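PrimPol AEP domain (PP-N190) (Cyanophage S-2L, PDB 6ZP9) is the archaeo-eukaryotic primase (AEP) domain of a phage primase-polymerase, which probably synthesises DNA and primers. Local coordinates at residues F89-D94 / G120-H125. Numbering follows the deposited sequence. Where two conformers were deposited one is given.
Sequences FGEWDD and GKSIHH
Gly90 and His125 form an antiparallel hydrogen-bonded pair where edge strand 85-90 of a four-stranded sheet meets strand 123-129. His125 N donates to Gly90 O at 3.0 Å, nearly straight at the hydrogen (167°), and Gly90 N returns a bond to His125 O. Direct backbone pairing stops beyond Gly90, and water and side-chain bonds continue the link into the loops. One water accepts from Trp92 N and donates to Ile123 O, where the next direct backbone bond of an antiparallel pairing would fall. It also bonds His125 NE2. The Glu91 chain is extended beyond CG (chi2 179°), which carries CD out alongside the His124 ring. Glu91 OE1 lies at the edge of the His124 imidazole, near its plane, and takes a weak bond of 3.1 Å from NE2. A second water also joins OE1 to NE2, and Asn155 holds OE2. Trp92 and His125 side chains cross at about a right angle, with Trp92 CZ3 3.5 Å from His125 NE2. Gln115 holds His125 ND1, and Trp92 NE1 bonds Ala149 O. In the conformer given, Ser122 OG donates to Trp92 O at 2.7 Å, nearly in line with the carbonyl. At the exposed end, Lys121 NZ forms a salt bridge with Asp93 OD1. NZ also lies very close to Asp93 O, so its exact position is doubtful. Helix 97-102 packs on Ile123 through Leu97 and Val101, while its Gln100 bonds Ile123 N. Strand 161-163 of the other sheet touches Phe89 and His124 through Met162.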
loop_
_atom_site.group_PDB
_atom_site.type_symbol
_atom_site.label_atom_id
_atom_site.label_comp_id
_atom_site.label_asym_id
_atom_site.label_seq_id
_atom_site.Cartn_x
_atom_site.Cartn_y
_atom_site.Cartn_z
ATOM N N PHE A 89 2.972 2.701 6.306
ATOM C CA PHE A 89 3.450 1.674 5.387
ATOM C C PHE A 89 4.719 2.159 4.703
ATOM O O PHE A 89 4.971 3.367 4.610
ATOM C CB PHE A 89 2.381 1.330 4.341
ATOM C CG PHE A 89 1.776 2.542 3.671
ATOM C CD1 PHE A 89 0.661 3.165 4.219
ATOM C CD2 PHE A 89 2.324 3.056 2.511
ATOM C CE1 PHE A 89 0.105 4.282 3.623
ATOM C CE2 PHE A 89 1.773 4.169 1.905
ATOM C CZ PHE A 89 0.656 4.783 2.461
ATOM N N GLY A 90 5.508 1.209 4.206
ATOM C CA GLY A 90 6.697 1.601 3.469
ATOM C C GLY A 90 7.375 0.421 2.810
ATOM O O GLY A 90 6.929 -0.725 2.910
ATOM N N GLU A 91 8.475 0.724 2.133
ATOM C CA GLU A 91 9.219 -0.280 1.388
ATOM C C GLU A 91 10.662 0.177 1.268
ATOM O O GLU A 91 10.936 1.378 1.211
ATOM C CB GLU A 91 8.627 -0.487 -0.017
ATOM C CG GLU A 91 8.628 0.798 -0.848
ATOM C CD GLU A 91 8.074 0.635 -2.263
ATOM O OE1 GLU A 91 8.284 -0.424 -2.894
ATOM O OE2 GLU A 91 7.428 1.581 -2.757
ATOM N N TRP A 92 11.580 -0.783 1.213
ATOM C CA TRP A 92 12.950 -0.471 0.831
ATOM C C TRP A 92 13.059 -0.385 -0.685
ATOM O O TRP A 92 12.376 -1.103 -1.418
ATOM C CB TRP A 92 13.923 -1.508 1.389
ATOM C CG TRP A 92 14.203 -1.255 2.852
ATOM C CD1 TRP A 92 14.985 -0.259 3.382
ATOM C CD2 TRP A 92 13.672 -1.979 3.971
ATOM N NE1 TRP A 92 14.978 -0.328 4.755
ATOM C CE2 TRP A 92 14.181 -1.371 5.145
ATOM C CE3 TRP A 92 12.817 -3.085 4.098
ATOM C CZ2 TRP A 92 13.868 -1.836 6.424
ATOM C CZ3 TRP A 92 12.507 -3.540 5.374
ATOM C CH2 TRP A 92 13.032 -2.913 6.520
ATOM N N ASP A 93 13.904 0.531 -1.156
ATOM C CA ASP A 93 14.081 0.710 -2.594
ATOM C C ASP A 93 14.695 -0.521 -3.245
ATOM O O ASP A 93 14.484 -0.757 -4.440
ATOM C CB ASP A 93 14.952 1.942 -2.873
ATOM C CG ASP A 93 14.562 2.654 -4.151
ATOM O OD1 ASP A 93 13.629 2.191 -4.832
ATOM O OD2 ASP A 93 15.215 3.670 -4.488
ATOM N N ASP A 94 15.500 -1.301 -2.503
ATOM C CA ASP A 94 16.199 -2.466 -3.037
ATOM C C ASP A 94 16.681 -3.313 -1.864
ATOM O O ASP A 94 16.428 -2.994 -0.696
ATOM C CB ASP A 94 17.355 -2.057 -3.954
ATOM C CG ASP A 94 18.360 -1.129 -3.280
ATOM O OD1 ASP A 94 18.677 -1.291 -2.078
ATOM O OD2 ASP A 94 18.856 -0.221 -3.977
ATOM N N GLY A 120 7.551 -7.357 -7.880
ATOM C CA GLY A 120 8.702 -6.566 -8.238
ATOM C C GLY A 120 9.809 -6.660 -7.207
ATOM O O GLY A 120 9.969 -7.669 -6.512
ATOM N N LYS A 121 10.545 -5.532 -7.058
ATOM C CA LYS A 121 11.790 -5.552 -6.308
ATOM C C LYS A 121 11.613 -5.291 -4.818
ATOM O O LYS A 121 12.605 -5.352 -4.084
ATOM C CB LYS A 121 12.764 -4.516 -6.880
ATOM C CG LYS A 121 12.266 -3.083 -6.764
ATOM C CD LYS A 121 13.295 -2.088 -7.278
ATOM C CE LYS A 121 12.716 -0.684 -7.339
ATOM N NZ LYS A 121 13.051 0.115 -6.131
ATOM N N SER A 122 10.399 -5.014 -4.337
ATOM C CA SER A 122 10.214 -4.580 -2.959
ATOM C C SER A 122 9.067 -5.328 -2.291
ATOM O O SER A 122 8.054 -5.637 -2.922
ATOM C CB SER A 122 9.864 -3.068 -2.899
ATOM O OG SER A 122 10.940 -2.290 -3.395
ATOM N N ILE A 123 9.264 -5.641 -1.025
ATOM C CA ILE A 123 8.196 -6.040 -0.116
ATOM C C ILE A 123 7.538 -4.777 0.420
ATOM O O ILE A 123 8.217 -3.771 0.689
ATOM C CB ILE A 123 8.766 -6.899 1.030
ATOM C CG1 ILE A 123 9.471 -8.153 0.488
ATOM C CG2 ILE A 123 7.687 -7.218 2.091
ATOM C CD1 ILE A 123 8.569 -9.133 -0.267
ATOM N N HIS A 124 6.218 -4.809 0.580
ATOM C CA HIS A 124 5.483 -3.716 1.203
ATOM C C HIS A 124 5.087 -4.108 2.624
ATOM O O HIS A 124 4.589 -5.216 2.850
ATOM C CB HIS A 124 4.246 -3.359 0.379
ATOM C CG HIS A 124 4.569 -2.697 -0.927
ATOM N ND1 HIS A 124 3.600 -2.215 -1.783
ATOM C CD2 HIS A 124 5.757 -2.440 -1.522
ATOM C CE1 HIS A 124 4.179 -1.681 -2.844
ATOM N NE2 HIS A 124 5.487 -1.804 -2.710
ATOM N N HIS A 125 5.327 -3.207 3.575
ATOM C CA HIS A 125 5.041 -3.438 4.986
ATOM C C HIS A 125 3.952 -2.480 5.440
ATOM O O HIS A 125 4.027 -1.283 5.156
ATOM C CB HIS A 125 6.294 -3.228 5.843
ATOM C CG HIS A 125 7.521 -3.854 5.269
ATOM N ND1 HIS A 125 7.944 -5.119 5.620
ATOM C CD2 HIS A 125 8.417 -3.395 4.364
ATOM C CE1 HIS A 125 9.045 -5.412 4.952
ATOM N NE2 HIS A 125 9.354 -4.384 4.183
HETATM O O HOH W 1 7.093 -1.185 -5.055
HETATM O O HOH W 2 10.675 -3.509 1.638
#